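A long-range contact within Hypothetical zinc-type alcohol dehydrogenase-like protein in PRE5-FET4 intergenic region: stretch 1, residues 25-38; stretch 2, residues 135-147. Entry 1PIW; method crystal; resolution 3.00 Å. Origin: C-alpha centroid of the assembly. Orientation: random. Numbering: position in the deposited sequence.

Stretch 1 25-38: KYDPKPFYDHDIDI
Stretch 2 135-147: YANYVRVHEHFVV

Strand 35-38 pairs with strand 138-142 in antiparallel fashion: the N-to-C directions lie at 152° and the axes approach to 4.0 Å. The register sets Asp35 against His142, Ile36 against Val141, Asp37 against Arg140 and Ile38 against Val139, with CA-CA distances of 3.6, 5.2, 4.6 and 5.3 Å. Two reciprocal pairs of hydrogen bonds fix it: Ile36 N to Val141 O (2.6 Å) and Val141 N to Ile36 O (2.9 Å), then Ile38 N to Val139 O and Val139 N to Ile38 O (both 2.9 Å). The backbone is extended, for example -137/143 at Ile36 and -110/112 at Arg140, while the paired ends Asp35 (-57/158) and His142 (-55/130) have phi near -56°. Before the first strand, a type I turn from Tyr32 to Asp35, closed by Asp35 N to Tyr32 O at 2.8 Å, presents His34 O to Glu143 N (2.9 Å), where the second strand gives way to a 3-10 segment.

Arg140 (chi t, t, m, then 162°) has the most surface covered by the other stretch, 175 Å² of the 943 Å² buried on both sides together. It shares a sheet face with Asp37 (chi1 -90°), and their salt bridge is two-pronged: NE to Asp37 OD1 at 2.7 Å and NH2 to Asp37 OD2 at 2.5 Å, with angles of 173° and 176°. Arg140 NH1 donates to Lys29 O (2.8 Å), so the planar, multiply donating guanidinium joins loop to strand. Phe31 CD1, 3.6 Å from Arg140 NE, and Pro28 CB, 3.3 Å from Arg140 NH1, cover its opposite faces.

Ile36, Ile38, Val139 and Val141 occupy the other face. Ile38 (m, t) is buried, its CB 3.7 Å from Val139 CG1 and its CD1 3.7 Å from Val146 CG1; branched aliphatic side chains suit this apolar layer. At the turn, His34 CB lies over the His142 ring, 3.8 Å from its centroid. The two imidazoles are 22° from parallel but barely overlap.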

# COMPACT_ATOMS: atom_id res chain seq x y z
N LYS A 25 -0.29 -42.06 16.06
CA LYS A 25 -1.68 -41.99 16.46
C LYS A 25 -1.71 -40.85 17.48
O LYS A 25 -0.77 -40.67 18.25
CB LYS A 25 -2.13 -43.31 17.10
CG LYS A 25 -2.60 -44.38 16.10
CD LYS A 25 -2.74 -45.75 16.77
CE LYS A 25 -3.68 -46.71 16.02
NZ LYS A 25 -3.24 -47.07 14.64
N TYR A 26 -2.78 -40.07 17.48
CA TYR A 26 -2.91 -38.95 18.41
C TYR A 26 -4.38 -38.60 18.69
O TYR A 26 -5.27 -38.83 17.86
CB TYR A 26 -2.13 -37.73 17.88
CG TYR A 26 -2.60 -37.22 16.54
CD1 TYR A 26 -3.63 -36.29 16.46
CD2 TYR A 26 -2.08 -37.74 15.35
CE1 TYR A 26 -4.14 -35.88 15.24
CE2 TYR A 26 -2.58 -37.34 14.11
CZ TYR A 26 -3.62 -36.41 14.06
OH TYR A 26 -4.16 -36.03 12.86
N ASP A 27 -4.64 -38.06 19.87
CA ASP A 27 -5.99 -37.68 20.25
C ASP A 27 -6.55 -36.58 19.35
O ASP A 27 -5.87 -35.58 19.09
CB ASP A 27 -5.99 -37.20 21.71
CG ASP A 27 -5.95 -38.35 22.69
OD1 ASP A 27 -5.49 -38.13 23.83
OD2 ASP A 27 -6.41 -39.46 22.34
N PRO A 28 -7.78 -36.75 18.86
CA PRO A 28 -8.36 -35.71 18.00
C PRO A 28 -8.67 -34.54 18.91
O PRO A 28 -8.56 -34.66 20.13
CB PRO A 28 -9.66 -36.35 17.49
CG PRO A 28 -9.44 -37.81 17.68
CD PRO A 28 -8.69 -37.89 18.98
N LYS A 29 -9.04 -33.40 18.35
CA LYS A 29 -9.37 -32.29 19.22
C LYS A 29 -10.77 -32.56 19.77
O LYS A 29 -11.53 -33.36 19.22
CB LYS A 29 -9.37 -30.97 18.44
CG LYS A 29 -10.64 -30.69 17.64
CD LYS A 29 -10.60 -29.30 17.05
CE LYS A 29 -11.96 -28.84 16.58
NZ LYS A 29 -12.82 -28.45 17.72
N PRO A 30 -11.13 -31.93 20.89
CA PRO A 30 -12.48 -32.21 21.36
C PRO A 30 -13.47 -31.81 20.26
O PRO A 30 -13.27 -30.82 19.56
CB PRO A 30 -12.59 -31.35 22.62
CG PRO A 30 -11.59 -30.26 22.40
CD PRO A 30 -10.44 -30.99 21.78
N PHE A 31 -14.53 -32.61 20.11
CA PHE A 31 -15.55 -32.37 19.09
C PHE A 31 -16.58 -31.34 19.55
O PHE A 31 -17.21 -31.51 20.58
CB PHE A 31 -16.24 -33.68 18.75
CG PHE A 31 -16.96 -33.66 17.44
CD1 PHE A 31 -16.78 -34.70 16.53
CD2 PHE A 31 -17.81 -32.62 17.11
CE1 PHE A 31 -17.43 -34.70 15.31
CE2 PHE A 31 -18.47 -32.60 15.90
CZ PHE A 31 -18.28 -33.64 14.99
N TYR A 32 -16.75 -30.28 18.76
CA TYR A 32 -17.69 -29.22 19.11
C TYR A 32 -18.91 -29.14 18.22
O TYR A 32 -18.94 -29.66 17.11
CB TYR A 32 -16.95 -27.89 19.18
CG TYR A 32 -16.02 -27.87 20.37
CD1 TYR A 32 -14.75 -27.29 20.30
CD2 TYR A 32 -16.38 -28.51 21.55
CE1 TYR A 32 -13.87 -27.35 21.39
CE2 TYR A 32 -15.52 -28.58 22.64
CZ TYR A 32 -14.27 -28.00 22.56
OH TYR A 32 -13.42 -28.11 23.64
N ASP A 33 -19.93 -28.47 18.76
CA ASP A 33 -21.23 -28.30 18.12
C ASP A 33 -21.31 -28.07 16.61
O ASP A 33 -22.26 -28.51 15.97
CB ASP A 33 -21.99 -27.21 18.87
CG ASP A 33 -22.19 -27.56 20.34
OD1 ASP A 33 -22.32 -26.62 21.17
OD2 ASP A 33 -22.24 -28.77 20.67
N HIS A 34 -20.31 -27.39 16.05
CA HIS A 34 -20.28 -27.12 14.61
C HIS A 34 -19.15 -27.86 13.89
O HIS A 34 -19.12 -27.89 12.66
CB HIS A 34 -20.13 -25.61 14.37
CG HIS A 34 -21.23 -24.79 14.96
ND1 HIS A 34 -22.47 -24.66 14.36
CD2 HIS A 34 -21.30 -24.07 16.11
CE1 HIS A 34 -23.24 -23.91 15.11
NE2 HIS A 34 -22.56 -23.53 16.18
N ASP A 35 -18.22 -28.44 14.64
CA ASP A 35 -17.13 -29.16 14.01
C ASP A 35 -17.65 -30.25 13.08
O ASP A 35 -18.77 -30.72 13.22
CB ASP A 35 -16.20 -29.79 15.05
CG ASP A 35 -15.57 -28.77 15.98
OD1 ASP A 35 -15.34 -27.62 15.55
OD2 ASP A 35 -15.30 -29.13 17.14
N ILE A 36 -16.81 -30.65 12.13
CA ILE A 36 -17.13 -31.69 11.16
C ILE A 36 -15.91 -32.59 11.02
O ILE A 36 -14.78 -32.13 11.07
CB ILE A 36 -17.44 -31.07 9.78
CG1 ILE A 36 -18.80 -30.40 9.83
CG2 ILE A 36 -17.39 -32.13 8.70
CD1 ILE A 36 -19.21 -29.79 8.53
N ASP A 37 -16.14 -33.89 10.86
CA ASP A 37 -15.04 -34.80 10.69
C ASP A 37 -14.91 -35.20 9.23
O ASP A 37 -15.88 -35.62 8.59
CB ASP A 37 -15.20 -36.03 11.58
CG ASP A 37 -14.57 -35.84 12.93
OD1 ASP A 37 -14.36 -34.67 13.31
OD2 ASP A 37 -14.28 -36.83 13.63
N ILE A 38 -13.70 -35.04 8.72
CA ILE A 38 -13.41 -35.35 7.33
C ILE A 38 -12.36 -36.45 7.22
O ILE A 38 -11.32 -36.41 7.87
CB ILE A 38 -12.91 -34.08 6.61
CG1 ILE A 38 -14.02 -33.02 6.62
CG2 ILE A 38 -12.50 -34.41 5.18
CD1 ILE A 38 -13.53 -31.62 6.58
N TYR A 135 -1.64 -34.30 6.91
CA TYR A 135 -1.01 -35.52 6.42
C TYR A 135 -1.52 -36.62 7.35
O TYR A 135 -0.73 -37.33 7.97
CB TYR A 135 0.52 -35.46 6.53
CG TYR A 135 1.21 -34.39 5.72
CD1 TYR A 135 0.49 -33.45 4.99
CD2 TYR A 135 2.60 -34.29 5.72
CE1 TYR A 135 1.13 -32.45 4.30
CE2 TYR A 135 3.25 -33.29 5.02
CZ TYR A 135 2.50 -32.36 4.32
OH TYR A 135 3.12 -31.32 3.65
N ALA A 136 -2.83 -36.76 7.46
CA ALA A 136 -3.39 -37.78 8.33
C ALA A 136 -4.63 -38.37 7.70
O ALA A 136 -5.00 -38.00 6.60
CB ALA A 136 -3.71 -37.19 9.67
N ASN A 137 -5.27 -39.29 8.41
CA ASN A 137 -6.47 -39.96 7.92
C ASN A 137 -7.77 -39.19 8.16
O ASN A 137 -8.76 -39.38 7.44
CB ASN A 137 -6.57 -41.36 8.54
CG ASN A 137 -6.57 -41.33 10.07
OD1 ASN A 137 -6.70 -42.36 10.72
ND2 ASN A 137 -6.42 -40.13 10.64
N TYR A 138 -7.76 -38.32 9.17
CA TYR A 138 -8.94 -37.52 9.50
C TYR A 138 -8.56 -36.13 10.01
O TYR A 138 -7.51 -35.94 10.61
CB TYR A 138 -9.79 -38.19 10.58
CG TYR A 138 -10.36 -39.53 10.22
CD1 TYR A 138 -9.75 -40.69 10.65
CD2 TYR A 138 -11.50 -39.63 9.43
CE1 TYR A 138 -10.25 -41.94 10.30
CE2 TYR A 138 -12.02 -40.87 9.08
CZ TYR A 138 -11.39 -42.02 9.52
OH TYR A 138 -11.87 -43.27 9.15
N VAL A 139 -9.45 -35.18 9.78
CA VAL A 139 -9.24 -33.83 10.26
C VAL A 139 -10.58 -33.40 10.84
O VAL A 139 -11.63 -33.73 10.30
CB VAL A 139 -8.81 -32.87 9.12
CG1 VAL A 139 -9.97 -32.60 8.19
CG2 VAL A 139 -8.28 -31.59 9.71
N ARG A 140 -10.53 -32.71 11.97
CA ARG A 140 -11.72 -32.24 12.66
C ARG A 140 -11.76 -30.73 12.52
O ARG A 140 -10.92 -30.03 13.09
CB ARG A 140 -11.65 -32.63 14.13
CG ARG A 140 -12.79 -32.13 14.98
CD ARG A 140 -12.99 -33.04 16.18
NE ARG A 140 -13.31 -34.39 15.73
CZ ARG A 140 -13.20 -35.47 16.49
NH1 ARG A 140 -12.77 -35.35 17.74
NH2 ARG A 140 -13.53 -36.65 16.01
N VAL A 141 -12.74 -30.24 11.76
CA VAL A 141 -12.85 -28.82 11.49
C VAL A 141 -14.25 -28.23 11.57
O VAL A 141 -15.21 -28.82 11.08
CB VAL A 141 -12.32 -28.52 10.08
CG1 VAL A 141 -12.23 -27.02 9.85
CG2 VAL A 141 -10.99 -29.18 9.88
N HIS A 142 -14.36 -27.05 12.19
CA HIS A 142 -15.62 -26.33 12.32
C HIS A 142 -16.18 -26.16 10.90
O HIS A 142 -15.46 -25.73 9.99
CB HIS A 142 -15.33 -24.98 12.97
CG HIS A 142 -16.52 -24.08 13.12
ND1 HIS A 142 -17.35 -23.77 12.07
CD2 HIS A 142 -16.96 -23.36 14.17
CE1 HIS A 142 -18.25 -22.89 12.47
NE2 HIS A 142 -18.03 -22.62 13.74
N GLU A 143 -17.45 -26.52 10.70
CA GLU A 143 -18.09 -26.46 9.38
C GLU A 143 -17.93 -25.17 8.59
O GLU A 143 -17.90 -25.20 7.37
CB GLU A 143 -19.57 -26.75 9.49
CG GLU A 143 -20.33 -25.68 10.22
CD GLU A 143 -21.82 -25.94 10.23
OE1 GLU A 143 -22.56 -25.14 10.84
OE2 GLU A 143 -22.26 -26.96 9.64
N HIS A 144 -17.85 -24.04 9.28
CA HIS A 144 -17.72 -22.78 8.57
C HIS A 144 -16.51 -22.77 7.66
O HIS A 144 -16.48 -22.02 6.69
CB HIS A 144 -17.58 -21.61 9.52
CG HIS A 144 -17.33 -20.30 8.83
ND1 HIS A 144 -18.35 -19.49 8.37
CD2 HIS A 144 -16.18 -19.70 8.45
CE1 HIS A 144 -17.83 -18.45 7.75
NE2 HIS A 144 -16.52 -18.55 7.78
N PHE A 145 -15.52 -23.59 7.98
CA PHE A 145 -14.28 -23.63 7.21
C PHE A 145 -14.12 -24.81 6.32
O PHE A 145 -13.01 -25.15 5.92
CB PHE A 145 -13.08 -23.52 8.15
CG PHE A 145 -12.96 -22.17 8.81
CD1 PHE A 145 -13.71 -21.88 9.95
CD2 PHE A 145 -12.15 -21.18 8.27
CE1 PHE A 145 -13.66 -20.61 10.53
CE2 PHE A 145 -12.09 -19.92 8.84
CZ PHE A 145 -12.85 -19.63 9.97
N VAL A 146 -15.22 -25.45 5.99
CA VAL A 146 -15.18 -26.59 5.11
C VAL A 146 -15.94 -26.19 3.85
O VAL A 146 -17.05 -25.67 3.92
CB VAL A 146 -15.85 -27.81 5.75
CG1 VAL A 146 -15.60 -29.03 4.92
CG2 VAL A 146 -15.34 -28.00 7.17
N VAL A 147 -15.34 -26.40 2.69
CA VAL A 147 -16.02 -26.02 1.47
C VAL A 147 -16.33 -27.21 0.61
O VAL A 147 -15.73 -28.28 0.74
CB VAL A 147 -15.18 -25.03 0.62
CG1 VAL A 147 -15.07 -23.69 1.32
CG2 VAL A 147 -13.81 -25.61 0.37